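Local coordinates for protein N-acetylglucosamine-6-phosphate deacetylase (Thermotoga maritima, PDB 1O12) that probably removes the acetyl group from N-acetylglucosamine 6-phosphate, as a metal-dependent hydrolase of the NagA family that binds one divalent metal ion per subunit, at residues 27-31 and 42-47; 51-57 and 352-357; 79-83 and 117-121; 88-94 and 120-126; 349-353 and 365-369. All blocks are in the same frame, centred on the assembly; numbering follows the deposited sequence.

Interaction 1: 27-31 and 42-47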
# COMPACT_ATOMS: atom_id res chain seq x y z
N GLU A 27 10.38 26.12 -1.72
CA GLU A 27 11.79 26.43 -1.95
C GLU A 27 11.96 27.66 -2.84
O GLU A 27 11.24 27.83 -3.80
CB GLU A 27 12.49 25.23 -2.57
CG GLU A 27 11.69 24.62 -3.66
CD GLU A 27 12.13 23.22 -3.94
OE1 GLU A 27 13.13 23.06 -4.66
OE2 GLU A 27 11.49 22.29 -3.41
N PHE A 28 12.92 28.51 -2.50
CA PHE A 28 13.14 29.73 -3.26
C PHE A 28 14.47 30.40 -2.94
O PHE A 28 15.00 30.23 -1.84
CB PHE A 28 11.99 30.68 -2.97
CG PHE A 28 11.74 30.90 -1.51
CD1 PHE A 28 12.55 31.77 -0.78
CD2 PHE A 28 10.71 30.23 -0.86
CE1 PHE A 28 12.34 31.96 0.59
CE2 PHE A 28 10.49 30.41 0.51
CZ PHE A 28 11.31 31.28 1.23
N THR A 29 15.00 31.14 -3.90
CA THR A 29 16.27 31.83 -3.68
C THR A 29 16.04 33.04 -2.81
O THR A 29 14.99 33.69 -2.89
CB THR A 29 16.92 32.30 -4.99
OG1 THR A 29 16.05 33.24 -5.63
CG2 THR A 29 17.15 31.12 -5.91
N GLY A 30 17.01 33.34 -1.97
CA GLY A 30 16.90 34.47 -1.06
C GLY A 30 18.02 34.50 -0.03
O GLY A 30 19.09 33.89 -0.21
N ASP A 31 17.79 35.22 1.07
CA ASP A 31 18.77 35.34 2.14
C ASP A 31 18.04 35.09 3.46
O ASP A 31 16.83 35.36 3.58
CB ASP A 31 19.38 36.76 2.16
CG ASP A 31 19.98 37.18 0.81
OD1 ASP A 31 20.23 38.40 0.60
OD2 ASP A 31 20.21 36.30 -0.06
N VAL A 42 13.63 36.21 6.58
CA VAL A 42 13.74 35.31 5.45
C VAL A 42 13.33 36.14 4.24
O VAL A 42 12.13 36.42 4.05
CB VAL A 42 12.78 34.11 5.60
CG1 VAL A 42 12.98 33.14 4.47
CG2 VAL A 42 13.01 33.43 6.91
N GLU A 43 14.30 36.56 3.43
CA GLU A 43 13.97 37.38 2.26
C GLU A 43 14.10 36.71 0.90
O GLU A 43 15.21 36.37 0.46
CB GLU A 43 14.82 38.65 2.25
CG GLU A 43 14.51 39.54 1.06
CD GLU A 43 15.38 40.79 1.03
OE1 GLU A 43 15.45 41.49 2.07
OE2 GLU A 43 15.98 41.07 -0.04
N LYS A 44 12.97 36.54 0.23
CA LYS A 44 12.90 35.93 -1.09
C LYS A 44 13.52 36.93 -2.05
O LYS A 44 13.03 38.03 -2.19
CB LYS A 44 11.44 35.66 -1.46
CG LYS A 44 11.22 35.08 -2.85
CD LYS A 44 9.73 35.11 -3.27
CE LYS A 44 9.52 34.77 -4.77
NZ LYS A 44 8.08 34.82 -5.19
N ARG A 45 14.62 36.56 -2.68
CA ARG A 45 15.29 37.44 -3.62
C ARG A 45 15.66 36.64 -4.87
O ARG A 45 16.33 35.63 -4.77
CB ARG A 45 16.58 38.01 -3.00
CG ARG A 45 17.23 39.10 -3.86
CD ARG A 45 18.75 38.92 -4.03
NE ARG A 45 19.52 39.33 -2.87
CZ ARG A 45 20.85 39.25 -2.78
NH1 ARG A 45 21.55 38.78 -3.80
NH2 ARG A 45 21.46 39.63 -1.67
N GLU A 46 15.22 37.10 -6.04
CA GLU A 46 15.52 36.39 -7.29
C GLU A 46 16.93 36.67 -7.76
O GLU A 46 17.24 37.79 -8.19
CB GLU A 46 14.51 36.74 -8.40
CG GLU A 46 13.09 36.20 -8.13
CD GLU A 46 12.19 36.23 -9.37
OE1 GLU A 46 12.55 35.58 -10.38
OE2 GLU A 46 11.12 36.91 -9.33
N CYS A 47 17.77 35.64 -7.68
CA CYS A 47 19.18 35.70 -8.08
C CYS A 47 19.61 34.26 -8.34
O CYS A 47 18.76 33.37 -8.37
CB CYS A 47 20.02 36.29 -6.95
SG CYS A 47 19.91 35.34 -5.41
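Strands 27-31 and 42-44 are the two arms of an antiparallel beta hairpin, their axes 4.7 Å apart at closest and their N-to-C directions 128° apart. Asp31 and Glu43 form a hydrogen-bonded pair (Asp31 N to Glu43 O 2.9 Å, Glu43 N to Asp31 O 2.8 Å). Gly30 faces Lys44 in the non-hydrogen-bonded position, its CA 3.0 Å from Glu43 O, where a CB would clash with that carbonyl. Beyond it Arg45 N donates to Thr29 O (2.9 Å). Thr29 OG1 donates to Arg45 O at 2.6 Å, prolonging the pairing as segment 42-47 leaves the strand. The Phe28 ring meets Val42 with its edge (CZ to CG1 4.1 Å) and also touches Lys44 CB. Arg45 NH2 forms a salt bridge to Asp31 OD1 (2.9 Å) with weak hydrogen-bond geometry, while Asp31 OD2 accepts from the backbone N of Lys17. Backbone bonds, one threonine hydroxyl and one salt bridge thus hold this surface hairpin together; strand 26-35 also pairs with strand 18-22.

Interaction 2: 51-57 and 352-357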
# COMPACT_ATOMS: atom_id res chain seq x y z
N GLY A 51 24.00 27.56 -2.88
CA GLY A 51 23.88 26.20 -2.40
C GLY A 51 22.47 26.04 -1.87
O GLY A 51 21.57 26.87 -2.13
N VAL A 52 22.24 24.97 -1.12
CA VAL A 52 20.91 24.73 -0.56
C VAL A 52 20.97 24.94 0.94
O VAL A 52 21.96 24.60 1.57
CB VAL A 52 20.42 23.27 -0.85
CG1 VAL A 52 18.98 23.10 -0.37
CG2 VAL A 52 20.53 22.97 -2.33
N LEU A 53 19.92 25.52 1.49
CA LEU A 53 19.84 25.74 2.94
C LEU A 53 18.56 25.06 3.39
O LEU A 53 17.48 25.34 2.86
CB LEU A 53 19.75 27.23 3.27
CG LEU A 53 19.97 27.54 4.75
CD1 LEU A 53 21.45 27.43 5.05
CD2 LEU A 53 19.47 28.95 5.12
N MSE A 54 18.68 24.15 4.35
CA MSE A 54 17.52 23.42 4.85
C MSE A 54 17.51 23.43 6.38
O MSE A 54 18.53 23.75 7.01
CB MSE A 54 17.56 21.96 4.40
CG MSE A 54 17.81 21.70 2.93
SE MSE A 54 17.83 19.74 2.54
CE MSE A 54 15.93 19.40 2.96
N PRO A 55 16.36 23.08 6.99
CA PRO A 55 16.26 23.04 8.45
C PRO A 55 17.23 21.94 8.93
O PRO A 55 17.43 20.96 8.23
CB PRO A 55 14.80 22.64 8.69
CG PRO A 55 14.11 23.21 7.49
CD PRO A 55 15.05 22.84 6.36
N GLY A 56 17.84 22.12 10.10
CA GLY A 56 18.76 21.12 10.61
C GLY A 56 18.07 19.76 10.68
O GLY A 56 16.97 19.65 11.18
N PHE A 57 18.73 18.73 10.16
CA PHE A 57 18.18 17.38 10.17
C PHE A 57 17.94 16.92 11.60
O PHE A 57 18.60 17.40 12.53
CB PHE A 57 19.14 16.41 9.49
CG PHE A 57 19.39 16.73 8.04
CD1 PHE A 57 20.60 16.38 7.43
CD2 PHE A 57 18.42 17.38 7.27
CE1 PHE A 57 20.83 16.68 6.09
CE2 PHE A 57 18.64 17.68 5.93
CZ PHE A 57 19.84 17.34 5.34
N ASP A 352 18.44 26.37 13.53
CA ASP A 352 19.15 25.09 13.40
C ASP A 352 19.07 24.87 11.89
O ASP A 352 17.98 24.63 11.33
CB ASP A 352 18.46 23.96 14.18
CG ASP A 352 18.63 24.09 15.71
OD1 ASP A 352 19.46 24.92 16.15
OD2 ASP A 352 17.95 23.35 16.47
N LEU A 353 20.21 24.99 11.21
CA LEU A 353 20.22 24.89 9.76
C LEU A 353 21.36 24.07 9.19
O LEU A 353 22.37 23.86 9.86
CB LEU A 353 20.31 26.28 9.17
CG LEU A 353 19.33 27.34 9.65
CD1 LEU A 353 19.96 28.72 9.48
CD2 LEU A 353 18.03 27.21 8.87
N VAL A 354 21.19 23.61 7.96
CA VAL A 354 22.24 22.88 7.29
C VAL A 354 22.37 23.43 5.87
O VAL A 354 21.38 23.58 5.15
CB VAL A 354 21.98 21.35 7.25
CG1 VAL A 354 20.63 21.05 6.60
CG2 VAL A 354 23.13 20.65 6.53
N LEU A 355 23.60 23.75 5.49
CA LEU A 355 23.86 24.24 4.13
C LEU A 355 24.47 23.08 3.34
O LEU A 355 25.34 22.38 3.85
CB LEU A 355 24.84 25.41 4.17
CG LEU A 355 25.00 26.11 2.81
CD1 LEU A 355 23.74 26.96 2.51
CD2 LEU A 355 26.26 26.99 2.84
N LEU A 356 24.02 22.89 2.10
CA LEU A 356 24.51 21.79 1.27
C LEU A 356 24.86 22.22 -0.15
O LEU A 356 24.45 23.28 -0.60
CB LEU A 356 23.43 20.72 1.19
CG LEU A 356 22.75 20.40 2.53
CD1 LEU A 356 21.56 21.31 2.76
CD2 LEU A 356 22.34 18.94 2.52
N ASP A 357 25.64 21.40 -0.87
CA ASP A 357 25.94 21.72 -2.27
C ASP A 357 24.72 21.15 -3.02
O ASP A 357 23.88 20.49 -2.40
CB ASP A 357 27.25 21.10 -2.76
CG ASP A 357 27.22 19.59 -2.78
OD1 ASP A 357 26.15 19.01 -2.99
OD2 ASP A 357 28.29 18.97 -2.60
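Four backbone hydrogen bonds join strands 52-55 and 353-356, and a fifth, Gly56 N to Asp352 O (2.8 Å), extends the pairing. This antiparallel pair belongs to a mixed sheet and unites an early strand with a late one, 295 residues on; strand 52-59 also pairs in parallel with strand 87-93 of the barrel. Val52 pairs with Leu356 (Val52 N to Leu356 O 2.8 Å, Leu356 N to Val52 O 2.7 Å), and Met54, a selenomethionine, with Val354 (Met54 N to Val354 O 2.9 Å, Val354 N to Met54 O 2.8 Å). Between them run CA-H...O contacts from Leu53 CA to Val354 O (3.5 Å) and from Leu355 CA to Val52 O (3.2 Å). Leu53 and Leu355 share one face, their CD1 atoms 3.5 Å apart. Val52, Met54, Val354 and Leu356 share the other, where helix 322-336 lies against Met54; Met54 CG reaches Leu356 CD1 at 3.8 Å. Strand 18-22 bonds to Gly51 and Leu53 along the other edge. After the break at Gly56, the Phe57 ring lies on the Met54 face, with Val354 CG1 4.1 Å from its centroid, 19° off the normal, in a CH-pi contact.

Interaction 3: 79-83 and 117-121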
# COMPACT_ATOMS: atom_id res chain seq x y z
N GLU A 79 27.27 13.55 19.28
CA GLU A 79 26.88 14.90 18.89
C GLU A 79 27.81 15.55 17.88
O GLU A 79 27.38 16.03 16.83
CB GLU A 79 26.78 15.81 20.11
CG GLU A 79 26.55 17.28 19.76
CD GLU A 79 26.20 18.14 20.98
OE1 GLU A 79 26.03 19.37 20.82
OE2 GLU A 79 26.09 17.59 22.11
N GLU A 80 29.08 15.57 18.23
CA GLU A 80 30.12 16.16 17.43
C GLU A 80 30.13 15.56 16.01
O GLU A 80 30.24 16.28 15.01
CB GLU A 80 31.45 15.96 18.17
CG GLU A 80 32.63 16.72 17.61
CD GLU A 80 32.25 18.11 17.08
OE1 GLU A 80 31.54 18.88 17.79
OE2 GLU A 80 32.67 18.43 15.94
N PHE A 81 30.01 14.24 15.87
CA PHE A 81 30.03 13.68 14.53
C PHE A 81 28.78 14.07 13.73
O PHE A 81 28.88 14.46 12.57
CB PHE A 81 30.12 12.16 14.56
CG PHE A 81 30.15 11.55 13.20
CD1 PHE A 81 31.25 11.74 12.37
CD2 PHE A 81 29.04 10.87 12.71
CE1 PHE A 81 31.25 11.26 11.04
CE2 PHE A 81 29.02 10.39 11.38
CZ PHE A 81 30.14 10.59 10.55
N LEU A 82 27.62 13.93 14.37
CA LEU A 82 26.34 14.23 13.74
C LEU A 82 26.25 15.59 13.06
O LEU A 82 25.51 15.75 12.07
CB LEU A 82 25.21 14.05 14.75
CG LEU A 82 25.06 12.58 15.11
CD1 LEU A 82 23.81 12.38 15.91
CD2 LEU A 82 25.03 11.72 13.86
N TYR A 83 26.99 16.57 13.57
CA TYR A 83 26.97 17.90 12.99
C TYR A 83 27.51 17.81 11.56
O TYR A 83 27.09 18.57 10.69
CB TYR A 83 27.80 18.87 13.83
CG TYR A 83 27.09 19.31 15.10
CD1 TYR A 83 25.74 19.69 15.07
CD2 TYR A 83 27.75 19.34 16.34
CE1 TYR A 83 25.07 20.09 16.23
CE2 TYR A 83 27.08 19.74 17.51
CZ TYR A 83 25.76 20.10 17.44
OH TYR A 83 25.08 20.46 18.56
N PRO A 117 23.74 22.93 27.67
CA PRO A 117 22.43 23.49 27.32
C PRO A 117 22.14 23.78 25.83
O PRO A 117 20.99 23.97 25.45
CB PRO A 117 22.34 24.74 28.23
CG PRO A 117 23.76 25.09 28.50
CD PRO A 117 24.39 23.74 28.72
N SER A 118 23.15 23.83 24.97
CA SER A 118 22.83 24.07 23.57
C SER A 118 23.06 22.81 22.68
O SER A 118 23.09 22.91 21.45
CB SER A 118 23.59 25.29 23.02
OG SER A 118 24.94 24.98 22.76
N THR A 119 23.18 21.64 23.31
CA THR A 119 23.38 20.37 22.60
C THR A 119 22.29 19.94 21.60
O THR A 119 21.12 20.35 21.67
CB THR A 119 23.54 19.17 23.60
OG1 THR A 119 23.75 17.98 22.85
CG2 THR A 119 22.28 18.98 24.45
N SER A 120 22.67 19.06 20.69
CA SER A 120 21.73 18.54 19.72
C SER A 120 20.97 17.35 20.33
O SER A 120 20.01 16.86 19.77
CB SER A 120 22.46 18.16 18.41
OG SER A 120 23.60 17.33 18.66
N LEU A 121 21.39 16.92 21.51
CA LEU A 121 20.72 15.80 22.17
C LEU A 121 19.40 16.21 22.83
O LEU A 121 19.38 16.90 23.84
CB LEU A 121 21.65 15.19 23.20
CG LEU A 121 21.04 14.12 24.09
CD1 LEU A 121 20.91 12.81 23.32
CD2 LEU A 121 21.93 13.90 25.32
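A small polar cluster joins helix 75-83 to the loop that leads from helix 99-115 into strand 121-127, the return connection of a beta-alpha-beta unit. Glu79 is its centre. The extended side chain (chi1 and chi2 both t) carries the carboxylate to the loop, where Thr119 OG1 donates to Glu79 OE2 in a very short hydrogen bond of 2.5 Å. The same carboxylate oxygen also bonds to Tyr112 OH of helix 99-115, so one acid links both helices and the loop. Its other oxygen, Glu79 OE1, accepts from Tyr83 OH, four residues on, at 2.7 Å. Ser120 N adds a long, weak bond to Glu79 OE1 (3.4 Å), and Ser120 OG a weak one to Tyr83 OH (3.5 Å). Ser120 also packs against the aliphatic part of the acid, its OG 3.1 Å from Glu79 CG. Few atoms meet besides these, and the two segments bury just 188 Å² between them. Thr119 OG1 has a second role: it accepts from Leu121 N at 2.9 Å, the backbone amide two residues on. Hydroxyl and amide thereby close an ST turn, here placed at the point where the loop enters the parallel strand 121-127.

Interaction 4: 88-94 and 120-126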
# COMPACT_ATOMS: atom_id res chain seq x y z
N THR A 88 21.06 18.40 13.72
CA THR A 88 21.09 19.33 14.83
C THR A 88 20.18 18.94 16.02
O THR A 88 20.08 19.67 17.00
CB THR A 88 20.72 20.73 14.35
OG1 THR A 88 19.49 20.67 13.63
CG2 THR A 88 21.80 21.27 13.45
N THR A 89 19.49 17.81 15.92
CA THR A 89 18.66 17.31 16.99
C THR A 89 18.62 15.80 16.83
O THR A 89 18.35 15.29 15.74
CB THR A 89 17.19 17.80 16.95
OG1 THR A 89 17.14 19.22 17.04
CG2 THR A 89 16.42 17.23 18.15
N PHE A 90 18.93 15.08 17.90
CA PHE A 90 18.89 13.63 17.84
C PHE A 90 18.47 13.03 19.18
O PHE A 90 18.43 13.69 20.23
CB PHE A 90 20.22 13.06 17.36
CG PHE A 90 21.31 12.99 18.42
CD1 PHE A 90 21.62 11.76 19.04
CD2 PHE A 90 22.08 14.10 18.72
CE1 PHE A 90 22.71 11.66 19.93
CE2 PHE A 90 23.14 14.01 19.59
CZ PHE A 90 23.46 12.78 20.20
N LEU A 91 18.11 11.76 19.10
CA LEU A 91 17.67 10.97 20.23
C LEU A 91 18.56 9.73 20.27
O LEU A 91 18.52 8.89 19.36
CB LEU A 91 16.20 10.57 20.01
CG LEU A 91 15.04 11.06 20.88
CD1 LEU A 91 15.24 12.50 21.33
CD2 LEU A 91 13.73 10.88 20.08
N ALA A 92 19.39 9.67 21.30
CA ALA A 92 20.29 8.54 21.55
C ALA A 92 19.33 7.41 21.87
O ALA A 92 18.60 7.46 22.83
CB ALA A 92 21.19 8.85 22.73
N THR A 93 19.34 6.38 21.04
CA THR A 93 18.41 5.27 21.15
C THR A 93 19.01 4.05 21.81
O THR A 93 20.12 3.64 21.50
CB THR A 93 17.88 4.90 19.74
OG1 THR A 93 17.57 6.12 19.05
CG2 THR A 93 16.63 4.02 19.81
N THR A 94 18.25 3.46 22.71
CA THR A 94 18.71 2.28 23.42
C THR A 94 18.18 1.03 22.74
O THR A 94 17.44 1.09 21.75
CB THR A 94 18.17 2.28 24.84
OG1 THR A 94 16.74 2.31 24.80
CG2 THR A 94 18.67 3.50 25.60
N SER A 120 22.67 19.06 20.69
CA SER A 120 21.73 18.54 19.72
C SER A 120 20.97 17.35 20.33
O SER A 120 20.01 16.86 19.77
CB SER A 120 22.46 18.16 18.41
OG SER A 120 23.60 17.33 18.66
N LEU A 121 21.39 16.92 21.51
CA LEU A 121 20.72 15.80 22.17
C LEU A 121 19.40 16.21 22.83
O LEU A 121 19.38 16.90 23.84
CB LEU A 121 21.65 15.19 23.20
CG LEU A 121 21.04 14.12 24.09
CD1 LEU A 121 20.91 12.81 23.32
CD2 LEU A 121 21.93 13.90 25.32
N LEU A 122 18.30 15.77 22.25
CA LEU A 122 16.99 16.09 22.78
C LEU A 122 16.68 15.16 23.94
O LEU A 122 15.99 15.52 24.88
CB LEU A 122 15.93 15.88 21.71
CG LEU A 122 14.63 16.70 21.71
CD1 LEU A 122 13.45 15.76 21.52
CD2 LEU A 122 14.48 17.54 22.94
N GLY A 123 17.20 13.96 23.87
CA GLY A 123 16.94 13.01 24.93
C GLY A 123 17.24 11.58 24.53
O GLY A 123 18.14 11.30 23.72
N VAL A 124 16.44 10.68 25.09
CA VAL A 124 16.64 9.28 24.85
C VAL A 124 15.44 8.58 24.26
O VAL A 124 14.31 8.81 24.70
CB VAL A 124 17.04 8.59 26.17
CG1 VAL A 124 17.00 7.06 26.02
CG2 VAL A 124 18.43 9.06 26.56
N HIS A 125 15.69 7.75 23.26
CA HIS A 125 14.63 6.96 22.61
C HIS A 125 14.83 5.54 23.11
O HIS A 125 15.87 4.90 22.86
CB HIS A 125 14.75 7.02 21.08
CG HIS A 125 13.80 6.11 20.36
ND1 HIS A 125 13.70 6.08 18.98
CD2 HIS A 125 12.94 5.16 20.81
CE1 HIS A 125 12.82 5.16 18.62
NE2 HIS A 125 12.35 4.59 19.71
N LEU A 126 13.83 5.10 23.87
CA LEU A 126 13.86 3.78 24.46
C LEU A 126 13.18 2.77 23.54
O LEU A 126 11.95 2.64 23.53
CB LEU A 126 13.18 3.81 25.85
CG LEU A 126 13.75 4.72 26.96
CD1 LEU A 126 12.79 4.80 28.13
CD2 LEU A 126 15.07 4.18 27.45
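Phe90, Leu121 and Ala92 form the apolar centre on one face of two neighbouring parallel strands in this TIM-barrel-clan domain. Leu121 CD1 lies over the Phe90 ring, 4.3 Å from its centroid in a CH-pi contact, and 4.0 Å from Ala92 CB. Helix 75-83 packs on Phe90, and helix 99-115, the crossover of this beta-alpha-beta unit, covers Leu121 and Val124. Leu91 points to the opposite face with His125 (CB to CB 4.0 Å), and Leu91 CD1 also meets Leu122 CB at 3.5 Å. The strands (axes 4.4 Å apart, 38° between directions) are joined by backbone hydrogen bonds, Phe90 N to Ser120 O (2.8 Å), Leu122 N to Phe90 O (2.9 Å), Ala92 N to Gly123 O (3.2 Å), His125 N to Ala92 O (3.0 Å) and Thr94 N to His125 O (2.8 Å). At their C-terminal ends polar groups approach the metal site: Thr93 lies about 4 Å, side chain to side chain, from the iron ligand Glu127. His125 is held by Pro60 O at ND1 and Thr163 OG1 at NE2. Thr93 CG2 sits over the face of the His125 ring, 3.8 Å from its centroid.

Interaction 5: 349-353 and 365-369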
# COMPACT_ATOMS: atom_id res chain seq x y z
N THR A 349 11.59 31.40 14.27
CA THR A 349 12.01 30.08 14.72
C THR A 349 13.52 29.95 15.02
O THR A 349 14.31 30.85 14.73
CB THR A 349 11.61 29.04 13.67
OG1 THR A 349 12.39 29.24 12.48
CG2 THR A 349 10.13 29.18 13.32
N ARG A 350 13.90 28.82 15.61
CA ARG A 350 15.29 28.56 15.95
C ARG A 350 16.19 28.36 14.74
O ARG A 350 15.83 27.66 13.78
CB ARG A 350 15.39 27.33 16.86
CG ARG A 350 14.50 27.39 18.09
CD ARG A 350 14.99 28.39 19.12
NE ARG A 350 15.88 27.78 20.12
CZ ARG A 350 15.53 26.84 21.01
NH1 ARG A 350 14.28 26.35 21.06
NH2 ARG A 350 16.44 26.38 21.87
N ALA A 351 17.38 28.96 14.79
CA ALA A 351 18.31 28.81 13.70
C ALA A 351 19.12 27.50 13.69
O ALA A 351 20.33 27.52 13.86
CB ALA A 351 19.25 30.01 13.63
N ASP A 352 18.44 26.37 13.53
CA ASP A 352 19.15 25.09 13.40
C ASP A 352 19.07 24.87 11.89
O ASP A 352 17.98 24.63 11.33
CB ASP A 352 18.46 23.96 14.18
CG ASP A 352 18.63 24.09 15.71
OD1 ASP A 352 19.46 24.92 16.15
OD2 ASP A 352 17.95 23.35 16.47
N LEU A 353 20.21 24.99 11.21
CA LEU A 353 20.22 24.89 9.76
C LEU A 353 21.36 24.07 9.19
O LEU A 353 22.37 23.86 9.86
CB LEU A 353 20.31 26.28 9.17
CG LEU A 353 19.33 27.34 9.65
CD1 LEU A 353 19.96 28.72 9.48
CD2 LEU A 353 18.03 27.21 8.87
N THR A 365 26.92 23.29 9.08
CA THR A 365 25.82 23.06 9.99
C THR A 365 25.80 24.16 11.03
O THR A 365 26.84 24.61 11.50
CB THR A 365 25.96 21.67 10.68
OG1 THR A 365 26.05 20.65 9.67
CG2 THR A 365 24.78 21.36 11.58
N ILE A 366 24.61 24.61 11.37
CA ILE A 366 24.42 25.67 12.34
C ILE A 366 23.43 25.18 13.37
O ILE A 366 22.38 24.67 13.02
CB ILE A 366 23.86 26.91 11.64
CG1 ILE A 366 24.89 27.37 10.59
CG2 ILE A 366 23.49 27.99 12.68
CD1 ILE A 366 24.37 28.34 9.57
N LYS A 367 23.79 25.32 14.65
CA LYS A 367 22.96 24.90 15.79
C LYS A 367 22.81 26.19 16.61
O LYS A 367 23.82 26.75 17.02
CB LYS A 367 23.72 23.87 16.63
CG LYS A 367 22.91 22.76 17.25
CD LYS A 367 21.77 23.25 18.09
CE LYS A 367 20.99 22.07 18.62
NZ LYS A 367 19.51 22.29 18.68
N GLU A 368 21.60 26.66 16.84
CA GLU A 368 21.47 27.90 17.60
C GLU A 368 22.41 28.99 17.05
O GLU A 368 23.36 29.36 17.73
CB GLU A 368 21.82 27.66 19.07
CG GLU A 368 20.67 27.19 19.92
CD GLU A 368 19.54 28.21 19.98
OE1 GLU A 368 19.74 29.27 20.61
OE2 GLU A 368 18.46 27.95 19.41
N GLY A 369 22.15 29.47 15.84
CA GLY A 369 22.97 30.52 15.24
C GLY A 369 24.49 30.40 15.26
O GLY A 369 25.18 31.31 14.79
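Asp352 turns its carboxylate over the end of strand 365-367 and grips two consecutive residues there. OD1 of Asp352 accepts from Glu368 N (2.8 Å), and its OD2 forms a salt bridge to Lys367 NZ (2.9 Å), with Arg342 a weak, more distant ion partner. A second salt bridge lies beside it, Arg350 NE to Glu368 OE2 at 2.7 Å. Next to these charges strand 353-356 begins its antiparallel pairing with strand 362-367, which goes on to pair with 370-374. Leu353 and Ile366 form a hydrogen-bonded pair (Leu353 N to Ile366 O and Ile366 N to Leu353 O, both 2.8 Å). Leu353 CB lies 4.4 Å from Ile366 CB on one face, where Ile34 of strand 26-35 also packs on Leu353. Ala351 is the centre of an inverse gamma turn, and its O accepts a weak bond from Gly369 N (3.3 Å). Glu368 and Gly369 both have positive phi as the chain turns. The Asp352 carboxylate takes over where strand pairing stops by binding the turn backbone, and each acid has a basic partner, which offsets the closeness of Asp352 OD1 to Glu368 OE2 (4.6 Å).

In the fold
From the N terminus, interaction 1 closes a short hairpin loop at the chain's periphery before interaction 2 begins. Interaction 2 spans nearly 300 residues, bringing strand 52-59 against strand 353-356; interactions 3 and 4 both fall within that long loop. These two end on the same stretch, sharing Ser120 and Leu121: one ties helix 75-83 to the loop before strand 121-127, the other joins two parallel barrel strands, 87-93 and 121-127. Interaction 5 starts where interaction 2 ends, sharing Asp352 and Leu353, and adds strand 362-367. Thr88 N and Phe57 O link interaction 4 to interaction 2. Through strand 18-22 the hairpin reaches strand 52-59, which continues to the parallel strands of the barrel.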